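Local structure of nucleoprotein (Sendai virus, 6M7D) at residues 333-337 / 350-354; 357-363 / 408-412; 338-343 / 365-370. The protein encapsidates the viral RNA genome as a helical nucleocapsid, one subunit to six ribonucleotides, shielding it from nucleases and presenting it as template for transcription and replication. All blocks are in the same frame, centred on the assembly; numbering follows the deposited sequence.

Contact 1 (333-337 / 350-354); sequences WSYAM and YVTGR. With nucleotides of chain B.
Residues 333-337 form one turn within helix 330-343 (Met337 N to Trp333 O 2.8 Å). The loop 350-354 runs past it, extended at Tyr350 (phi/psi -72/137°) and Arg354 (-137/159°) with a bend at Thr352 (-108/-2°), and is nearest where the CA atoms of Met337 and Thr352 lie 6.9 Å apart. Trp333 (chi1 173°, t; chi2 79°) lays its indole along the loop: CH2 comes to 3.5 Å from both Thr352 O and Arg354 CD. One turn on, Met337 (chi1 -83°, chi2 -40°) packs its CG 3.6 Å from Thr352 CG2, while its SD, 3.8 Å from Tyr350 CD2, makes an oblique Met-aromatic contact. Tyr350 and Arg354 are RNA-binding residues, so this packing backs the RNA-binding surface of the paramyxovirus nucleocapsid protein. Arg354 (chi1 -57°, m; chi2 and chi3 t) is nearly extended beyond CB and doubles back along its own loop; Val351 O accepts from its NE at 2.9 Å and its NH2 at 2.6 Å. In this position the guanidinium lies between Trp333 CZ2 over one face and C5 of U3 of chain B over the opposite one, the latter 3.4 Å from Arg354 NH2. Tyr350 OH (chi1 -176°, t) is hydrogen-bonded to OP2 of U3 of chain B at 2.8 Å, and Val351 N donates to O2' of U3 of chain B at 3.3 Å. Ser268 is hydrogen-bonded to Trp333 NE1 and Tyr350 OH.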
loop_
_atom_site.group_PDB
_atom_site.type_symbol
_atom_site.label_atom_id
_atom_site.label_comp_id
_atom_site.label_asym_id
_atom_site.label_seq_id
_atom_site.Cartn_x
_atom_site.Cartn_y
_atom_site.Cartn_z
ATOM N N TRP A 333 7.668 21.320 -5.484
ATOM C CA TRP A 333 7.368 20.476 -4.338
ATOM C C TRP A 333 7.424 21.260 -3.037
ATOM O O TRP A 333 6.579 21.067 -2.166
ATOM C CB TRP A 333 8.324 19.293 -4.280
ATOM C CG TRP A 333 8.164 18.486 -3.038
ATOM C CD1 TRP A 333 7.204 17.569 -2.787
ATOM C CD2 TRP A 333 8.978 18.543 -1.868
ATOM N NE1 TRP A 333 7.369 17.037 -1.541
ATOM C CE2 TRP A 333 8.457 17.619 -0.955
ATOM C CE3 TRP A 333 10.105 19.282 -1.508
ATOM C CZ2 TRP A 333 9.016 17.415 0.296
ATOM C CZ3 TRP A 333 10.657 19.075 -0.272
ATOM C CH2 TRP A 333 10.113 18.152 0.618
ATOM N N SER A 334 8.418 22.130 -2.874
ATOM C CA SER A 334 8.531 22.918 -1.652
ATOM C C SER A 334 7.391 23.909 -1.538
ATOM O O SER A 334 6.837 24.114 -0.452
ATOM C CB SER A 334 9.867 23.645 -1.625
ATOM O OG SER A 334 10.909 22.801 -2.051
ATOM N N TYR A 335 7.024 24.527 -2.654
ATOM C CA TYR A 335 5.863 25.394 -2.672
ATOM C C TYR A 335 4.616 24.637 -2.247
ATOM O O TYR A 335 3.881 25.075 -1.355
ATOM C CB TYR A 335 5.698 25.984 -4.065
ATOM C CG TYR A 335 4.387 26.664 -4.270
ATOM C CD1 TYR A 335 4.138 27.902 -3.716
ATOM C CD2 TYR A 335 3.385 26.057 -5.004
ATOM C CE1 TYR A 335 2.940 28.509 -3.887
ATOM C CE2 TYR A 335 2.184 26.663 -5.184
ATOM C CZ TYR A 335 1.964 27.891 -4.632
ATOM O OH TYR A 335 0.753 28.496 -4.824
ATOM N N ALA A 336 4.368 23.490 -2.877
ATOM C CA ALA A 336 3.208 22.681 -2.551
ATOM C C ALA A 336 3.249 22.182 -1.119
ATOM O O ALA A 336 2.205 22.013 -0.500
ATOM C CB ALA A 336 3.118 21.510 -3.518
ATOM N N MET A 337 4.438 21.950 -0.572
ATOM C CA MET A 337 4.546 21.494 0.805
ATOM C C MET A 337 4.198 22.603 1.776
ATOM O O MET A 337 3.583 22.351 2.814
ATOM C CB MET A 337 5.952 20.969 1.081
ATOM C CG MET A 337 6.184 19.540 0.664
ATOM S SD MET A 337 4.812 18.428 0.989
ATOM C CE MET A 337 4.170 18.168 -0.656
ATOM N N TYR A 350 3.907 14.995 7.665
ATOM C CA TYR A 350 4.658 14.493 6.530
ATOM C C TYR A 350 6.064 15.066 6.550
ATOM O O TYR A 350 6.260 16.254 6.803
ATOM C CB TYR A 350 3.947 14.881 5.242
ATOM C CG TYR A 350 4.569 14.355 3.985
ATOM C CD1 TYR A 350 4.585 13.003 3.716
ATOM C CD2 TYR A 350 5.117 15.217 3.053
ATOM C CE1 TYR A 350 5.138 12.523 2.570
ATOM C CE2 TYR A 350 5.666 14.745 1.899
ATOM C CZ TYR A 350 5.675 13.396 1.664
ATOM O OH TYR A 350 6.231 12.914 0.515
ATOM N N VAL A 351 7.051 14.218 6.277
ATOM C CA VAL A 351 8.447 14.636 6.335
ATOM C C VAL A 351 8.708 15.533 5.129
ATOM O O VAL A 351 8.821 15.066 3.998
ATOM C CB VAL A 351 9.402 13.444 6.378
ATOM C CG1 VAL A 351 10.828 13.915 6.205
ATOM C CG2 VAL A 351 9.248 12.708 7.681
ATOM N N THR A 352 8.784 16.835 5.377
ATOM C CA THR A 352 9.160 17.813 4.373
ATOM C C THR A 352 10.549 18.376 4.610
ATOM O O THR A 352 11.023 19.175 3.804
ATOM C CB THR A 352 8.140 18.956 4.329
ATOM O OG1 THR A 352 8.144 19.656 5.573
ATOM C CG2 THR A 352 6.762 18.423 4.090
ATOM N N GLY A 353 11.219 17.966 5.680
ATOM C CA GLY A 353 12.554 18.453 5.931
ATOM C C GLY A 353 13.552 17.622 5.166
ATOM O O GLY A 353 13.977 16.558 5.614
ATOM N N ARG A 354 13.935 18.119 3.998
ATOM C CA ARG A 354 14.759 17.390 3.055
ATOM C C ARG A 354 15.815 18.332 2.508
ATOM O O ARG A 354 15.669 19.553 2.563
ATOM C CB ARG A 354 13.917 16.804 1.919
ATOM C CG ARG A 354 12.825 15.906 2.426
ATOM C CD ARG A 354 11.998 15.329 1.337
ATOM N NE ARG A 354 10.754 14.805 1.872
ATOM C CZ ARG A 354 9.879 14.097 1.177
ATOM N NH1 ARG A 354 10.104 13.815 -0.091
ATOM N NH2 ARG A 354 8.778 13.671 1.760
ATOM P P U B 3 6.487 9.303 0.682
ATOM O OP1 U B 3 5.160 9.264 0.050
ATOM O OP2 U B 3 7.397 10.416 0.391
ATOM O "O5'" U B 3 6.257 9.214 2.242
ATOM C "C5'" U B 3 5.869 7.994 2.846
ATOM C "C4'" U B 3 6.186 7.988 4.315
ATOM O "O4'" U B 3 7.621 8.105 4.510
ATOM C "C3'" U B 3 5.554 9.124 5.103
ATOM O "O3'" U B 3 5.176 8.646 6.386
ATOM C "C2'" U B 3 6.694 10.123 5.242
ATOM O "O2'" U B 3 6.578 10.985 6.348
ATOM C "C1'" U B 3 7.899 9.199 5.357
ATOM N N1 U B 3 9.156 9.828 4.924
ATOM C C2 U B 3 10.230 9.815 5.779
ATOM O O2 U B 3 10.204 9.282 6.866
ATOM N N3 U B 3 11.347 10.443 5.315
ATOM C C4 U B 3 11.492 11.086 4.109
ATOM O O4 U B 3 12.566 11.611 3.824
ATOM C C5 U B 3 10.336 11.060 3.281
ATOM C C6 U B 3 9.240 10.455 3.714
ATOM P P U B 4 3.669 8.188 6.652
ATOM O OP1 U B 4 3.635 7.539 7.975
ATOM O OP2 U B 4 3.174 7.497 5.452
ATOM O "O5'" U B 4 2.864 9.547 6.735
ATOM C "C5'" U B 4 3.001 10.405 7.850
ATOM C "C4'" U B 4 1.950 11.479 7.847
ATOM O "O4'" U B 4 2.046 12.272 6.643
ATOM C "C3'" U B 4 0.509 11.028 7.834
ATOM O "O3'" U B 4 0.054 10.535 9.076
ATOM C "C2'" U B 4 -0.194 12.295 7.398
ATOM O "O2'" U B 4 -0.212 13.218 8.471
ATOM C "C1'" U B 4 0.781 12.826 6.355
ATOM N N1 U B 4 0.394 12.497 4.964
ATOM C C2 U B 4 -0.677 13.163 4.388
ATOM O O2 U B 4 -1.359 13.985 4.950
ATOM N N3 U B 4 -0.965 12.830 3.104
ATOM C C4 U B 4 -0.300 11.922 2.339
ATOM O O4 U B 4 -0.685 11.738 1.196
ATOM C C5 U B 4 0.794 11.280 2.985
ATOM C C6 U B 4 1.101 11.580 4.242
#

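Contact 2 (357-363 / 408-412)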
loop_
_atom_site.group_PDB
_atom_site.type_symbol
_atom_site.label_atom_id
_atom_site.label_comp_id
_atom_site.label_asym_id
_atom_site.label_seq_id
_atom_site.Cartn_x
_atom_site.Cartn_y
_atom_site.Cartn_z
ATOM N N LEU A 357 14.538 20.802 -0.046
ATOM C CA LEU A 357 13.443 21.704 0.272
ATOM C C LEU A 357 13.901 23.133 0.042
ATOM O O LEU A 357 14.718 23.661 0.799
ATOM C CB LEU A 357 12.970 21.518 1.707
ATOM C CG LEU A 357 11.868 22.509 2.082
ATOM C CD1 LEU A 357 10.513 22.028 1.621
ATOM C CD2 LEU A 357 11.860 22.756 3.553
ATOM N N ASP A 358 13.393 23.749 -1.016
ATOM C CA ASP A 358 13.625 25.160 -1.278
ATOM C C ASP A 358 12.899 25.939 -0.198
ATOM O O ASP A 358 11.676 26.062 -0.220
ATOM C CB ASP A 358 13.130 25.523 -2.672
ATOM C CG ASP A 358 13.601 26.881 -3.128
ATOM O OD1 ASP A 358 14.204 27.612 -2.319
ATOM O OD2 ASP A 358 13.375 27.219 -4.308
ATOM N N MET A 359 13.649 26.448 0.774
ATOM C CA MET A 359 13.025 27.096 1.916
ATOM C C MET A 359 12.247 28.335 1.509
ATOM O O MET A 359 11.240 28.666 2.138
ATOM C CB MET A 359 14.078 27.453 2.956
ATOM C CG MET A 359 13.500 27.643 4.332
ATOM S SD MET A 359 12.757 26.132 4.962
ATOM C CE MET A 359 11.664 26.811 6.199
ATOM N N GLU A 360 12.679 29.026 0.460
ATOM C CA GLU A 360 11.940 30.205 0.037
ATOM C C GLU A 360 10.655 29.815 -0.674
ATOM O O GLU A 360 9.631 30.479 -0.514
ATOM C CB GLU A 360 12.806 31.093 -0.853
ATOM C CG GLU A 360 14.014 31.713 -0.157
ATOM C CD GLU A 360 13.871 31.842 1.360
ATOM O OE1 GLU A 360 12.918 32.499 1.832
ATOM O OE2 GLU A 360 14.731 31.292 2.084
ATOM N N MET A 361 10.672 28.722 -1.433
ATOM C CA MET A 361 9.436 28.235 -2.033
ATOM C C MET A 361 8.512 27.644 -0.979
ATOM O O MET A 361 7.294 27.793 -1.062
ATOM C CB MET A 361 9.749 27.215 -3.120
ATOM C CG MET A 361 10.191 27.839 -4.417
ATOM S SD MET A 361 9.055 29.085 -5.018
ATOM C CE MET A 361 10.044 30.560 -4.820
ATOM N N PHE A 362 9.081 26.995 0.031
ATOM C CA PHE A 362 8.295 26.490 1.147
ATOM C C PHE A 362 7.585 27.623 1.876
ATOM O O PHE A 362 6.364 27.586 2.085
ATOM C CB PHE A 362 9.218 25.725 2.090
ATOM C CG PHE A 362 8.515 25.029 3.205
ATOM C CD1 PHE A 362 7.588 24.044 2.949
ATOM C CD2 PHE A 362 8.798 25.343 4.514
ATOM C CE1 PHE A 362 6.952 23.402 3.972
ATOM C CE2 PHE A 362 8.161 24.698 5.534
ATOM C CZ PHE A 362 7.235 23.728 5.261
ATOM N N LEU A 363 8.342 28.650 2.260
ATOM C CA LEU A 363 7.763 29.782 2.962
ATOM C C LEU A 363 6.823 30.574 2.074
ATOM O O LEU A 363 5.845 31.135 2.568
ATOM C CB LEU A 363 8.870 30.678 3.501
ATOM C CG LEU A 363 9.726 30.039 4.584
ATOM C CD1 LEU A 363 10.693 31.045 5.129
ATOM C CD2 LEU A 363 8.856 29.474 5.672
ATOM N N TYR A 408 5.347 30.586 10.872
ATOM C CA TYR A 408 5.537 29.612 9.811
ATOM C C TYR A 408 5.675 28.225 10.411
ATOM O O TYR A 408 6.085 28.065 11.561
ATOM C CB TYR A 408 6.774 29.937 8.974
ATOM C CG TYR A 408 6.557 31.010 7.936
ATOM C CD1 TYR A 408 5.387 31.067 7.195
ATOM C CD2 TYR A 408 7.521 31.982 7.710
ATOM C CE1 TYR A 408 5.193 32.046 6.250
ATOM C CE2 TYR A 408 7.335 32.966 6.769
ATOM C CZ TYR A 408 6.171 32.995 6.042
ATOM O OH TYR A 408 5.992 33.982 5.104
ATOM N N HIS A 409 5.327 27.224 9.615
ATOM C CA HIS A 409 5.492 25.829 9.982
ATOM C C HIS A 409 6.915 25.407 9.668
ATOM O O HIS A 409 7.403 25.640 8.560
ATOM C CB HIS A 409 4.506 24.943 9.223
ATOM C CG HIS A 409 3.073 25.237 9.527
ATOM N ND1 HIS A 409 2.447 24.784 10.666
ATOM C CD2 HIS A 409 2.143 25.941 8.842
ATOM C CE1 HIS A 409 1.194 25.198 10.671
ATOM N NE2 HIS A 409 0.983 25.900 9.573
ATOM N N LYS A 410 7.571 24.813 10.627
ATOM C CA LYS A 410 8.899 24.313 10.329
ATOM C C LYS A 410 8.790 23.003 9.556
ATOM O O LYS A 410 7.919 22.183 9.850
ATOM C CB LYS A 410 9.699 24.099 11.610
ATOM C CG LYS A 410 9.793 25.323 12.497
ATOM C CD LYS A 410 10.211 26.548 11.706
ATOM C CE LYS A 410 9.316 27.740 12.014
ATOM N NZ LYS A 410 9.614 28.908 11.142
ATOM N N PRO A 411 9.637 22.795 8.550
ATOM C CA PRO A 411 9.591 21.537 7.799
ATOM C C PRO A 411 9.831 20.337 8.703
ATOM O O PRO A 411 10.798 20.292 9.466
ATOM C CB PRO A 411 10.706 21.702 6.762
ATOM C CG PRO A 411 11.514 22.856 7.220
ATOM C CD PRO A 411 10.599 23.744 7.976
ATOM N N THR A 412 8.927 19.365 8.617
ATOM C CA THR A 412 9.004 18.180 9.456
ATOM C C THR A 412 10.162 17.298 9.013
ATOM O O THR A 412 10.288 16.971 7.831
ATOM C CB THR A 412 7.689 17.406 9.394
ATOM O OG1 THR A 412 6.618 18.252 9.820
ATOM C CG2 THR A 412 7.736 16.182 10.286
#
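Leu363 sets its CD2 over one face of the Tyr408 ring, 3.8 Å from the centroid and 25° off the normal, a CH-pi contact in which Leu363 CD2 and Tyr408 CD2 are 3.5 Å apart. This is helix-to-loop packing at the surface: the start of helix 359-370 and the residue leading into it meet an irregular strip, 408-412, that by similarity belongs to the start of Ntail, the intrinsically disordered C-terminal region, and is ordered here. Asp358 is the N-cap of the helix, its OD1 accepting a weak bond from Glu360 N at 3.5 Å. Pro411 is the second apolar focus, met by three side chains: Leu357 CD2 lies 3.6 Å from Pro411 CB, while Met359 CE and Phe362 CE2 approach Pro411 CD at 3.7 and 3.6 Å. Although its CA-to-CB bond points sideways, the end of Met359 comes nearer, and CE makes the contact. The strip is also held by polar bonds: Gln366 NE2, one turn beyond Phe362, is hydrogen-bonded to His409 O, and Thr412 OG1 to Gln348 O. That same His409 carbonyl meets the Phe362 ring at its edge, close to the ring plane, with His409 O 3.3 Å from Phe362 CE2.

Contact 3 (338-343 / 365-370); sequences GVAVVQ and GQAVAK
Two helical segments, 338-343 and 365-370, cross at -43° with their N-to-C directions in the same general sense and their axes 7.3 Å apart at closest approach. Backbone meets backbone at Gly338 and Gly365, whose CA atoms are 4.3 Å apart; Gly338 C lies 3.7 Å from Gly365 C. An ideal CB on Gly338 would fall 2.8 Å from Gln366 N, and one on Gly365 3.0 Å from Val339 N, so the spacing leaves no room for a side chain at either position. This is a glycine-mediated close helix-helix crossing, joining helix 330-343 to helix 359-370. Beyond the crossing, apolar packing takes over: Val342 (chi1 164°, t) puts CG1 3.6 Å from Ala369 CB and 3.7 Å from Lys370 CG, and Val339 CG1 lies 4.1 Å from Ala369 CB. Among polar side chains, Gln366 (chi1 -67°, chi2 177°) packs its CG 3.6 Å from Gly338 O and its NE2 3.4 Å from Val341 CG2, while that NE2 is hydrogen-bonded to His409 O; Lys370 NZ is hydrogen-bonded to Ala407 O.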
loop_
_atom_site.group_PDB
_atom_site.type_symbol
_atom_site.label_atom_id
_atom_site.label_comp_id
_atom_site.label_asym_id
_atom_site.label_seq_id
_atom_site.Cartn_x
_atom_site.Cartn_y
_atom_site.Cartn_z
ATOM N N GLY A 338 4.582 23.839 1.459
ATOM C CA GLY A 338 4.134 24.960 2.266
ATOM C C GLY A 338 2.632 25.140 2.208
ATOM O O GLY A 338 1.965 25.306 3.238
ATOM N N VAL A 339 2.078 25.101 0.998
ATOM C CA VAL A 339 0.630 25.192 0.846
ATOM C C VAL A 339 -0.055 24.074 1.615
ATOM O O VAL A 339 -1.097 24.280 2.236
ATOM C CB VAL A 339 0.234 25.171 -0.640
ATOM C CG1 VAL A 339 -1.260 25.316 -0.776
ATOM C CG2 VAL A 339 0.928 26.266 -1.399
ATOM N N ALA A 340 0.542 22.885 1.617
ATOM C CA ALA A 340 -0.081 21.725 2.230
ATOM C C ALA A 340 -0.010 21.784 3.744
ATOM O O ALA A 340 -0.934 21.334 4.425
ATOM C CB ALA A 340 0.588 20.455 1.721
ATOM N N VAL A 341 1.087 22.297 4.299
ATOM C CA VAL A 341 1.157 22.365 5.749
ATOM C C VAL A 341 0.277 23.476 6.276
ATOM O O VAL A 341 -0.170 23.412 7.424
ATOM C CB VAL A 341 2.603 22.521 6.253
ATOM C CG1 VAL A 341 3.419 21.328 5.851
ATOM C CG2 VAL A 341 3.220 23.792 5.743
ATOM N N VAL A 342 -0.005 24.495 5.469
ATOM C CA VAL A 342 -0.982 25.478 5.922
ATOM C C VAL A 342 -2.402 24.954 5.749
ATOM O O VAL A 342 -3.227 25.057 6.660
ATOM C CB VAL A 342 -0.778 26.815 5.193
ATOM C CG1 VAL A 342 -2.000 27.690 5.359
ATOM C CG2 VAL A 342 0.435 27.505 5.724
ATOM N N GLN A 343 -2.709 24.374 4.595
ATOM C CA GLN A 343 -4.068 23.981 4.255
ATOM C C GLN A 343 -4.464 22.618 4.793
ATOM O O GLN A 343 -5.659 22.320 4.855
ATOM C CB GLN A 343 -4.248 23.991 2.738
ATOM C CG GLN A 343 -4.102 25.355 2.130
ATOM C CD GLN A 343 -4.545 25.409 0.694
ATOM O OE1 GLN A 343 -4.829 24.388 0.086
ATOM N NE2 GLN A 343 -4.612 26.609 0.142
ATOM N N GLY A 365 4.899 29.190 -0.282
ATOM C CA GLY A 365 3.674 28.420 -0.253
ATOM C C GLY A 365 2.884 28.668 1.010
ATOM O O GLY A 365 1.664 28.823 0.969
ATOM N N GLN A 366 3.570 28.717 2.148
ATOM C CA GLN A 366 2.888 29.031 3.398
ATOM C C GLN A 366 2.302 30.433 3.378
ATOM O O GLN A 366 1.234 30.674 3.941
ATOM C CB GLN A 366 3.841 28.889 4.569
ATOM C CG GLN A 366 4.282 27.499 4.825
ATOM C CD GLN A 366 5.262 27.444 5.931
ATOM O OE1 GLN A 366 5.951 28.409 6.214
ATOM N NE2 GLN A 366 5.321 26.310 6.590
ATOM N N ALA A 367 2.996 31.373 2.740
ATOM C CA ALA A 367 2.543 32.756 2.718
ATOM C C ALA A 367 1.313 32.924 1.841
ATOM O O ALA A 367 0.345 33.578 2.236
ATOM C CB ALA A 367 3.674 33.659 2.238
ATOM N N VAL A 368 1.335 32.359 0.634
ATOM C CA VAL A 368 0.172 32.470 -0.232
ATOM C C VAL A 368 -0.980 31.626 0.282
ATOM O O VAL A 368 -2.140 31.944 0.015
ATOM C CB VAL A 368 0.512 32.100 -1.691
ATOM C CG1 VAL A 368 1.736 32.839 -2.143
ATOM C CG2 VAL A 368 0.705 30.613 -1.849
ATOM N N ALA A 369 -0.697 30.559 1.025
ATOM C CA ALA A 369 -1.768 29.748 1.576
ATOM C C ALA A 369 -2.416 30.412 2.778
ATOM O O ALA A 369 -3.576 30.131 3.088
ATOM C CB ALA A 369 -1.236 28.368 1.947
ATOM N N LYS A 370 -1.695 31.296 3.452
ATOM C CA LYS A 370 -2.153 31.946 4.666
ATOM C C LYS A 370 -2.766 33.309 4.402
ATOM O O LYS A 370 -3.329 33.908 5.319
ATOM C CB LYS A 370 -0.980 32.113 5.630
ATOM C CG LYS A 370 -0.815 31.006 6.622
ATOM C CD LYS A 370 0.007 31.471 7.793
ATOM C CE LYS A 370 1.485 31.259 7.552
ATOM N NZ LYS A 370 1.963 30.001 8.177
#

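Overall arrangement
Contacts 1 and 3 share helix 330-343, and contacts 2 and 3 share helix 359-370; the centres of contacts 1 and 2 lie about 7 Å apart, those of 2 and 3 about 9 Å, and those of 1 and 3 about 11 Å. Probable hydrogen bonds join them: Gly353 N to Thr412 O (2.5 Å) and Ser334 OG to Asp358 N (2.9 Å) between contacts 1 and 2, and His409 O to Gln366 NE2 (2.9 Å) between 2 and 3. Tyr335 CD1, 3.5 Å from Gly365 CA, links 1 to 3 by packing. Contact 1 touches the RNA directly, whereas the nearest atoms of contacts 2 and 3 each remain about 7 Å from it.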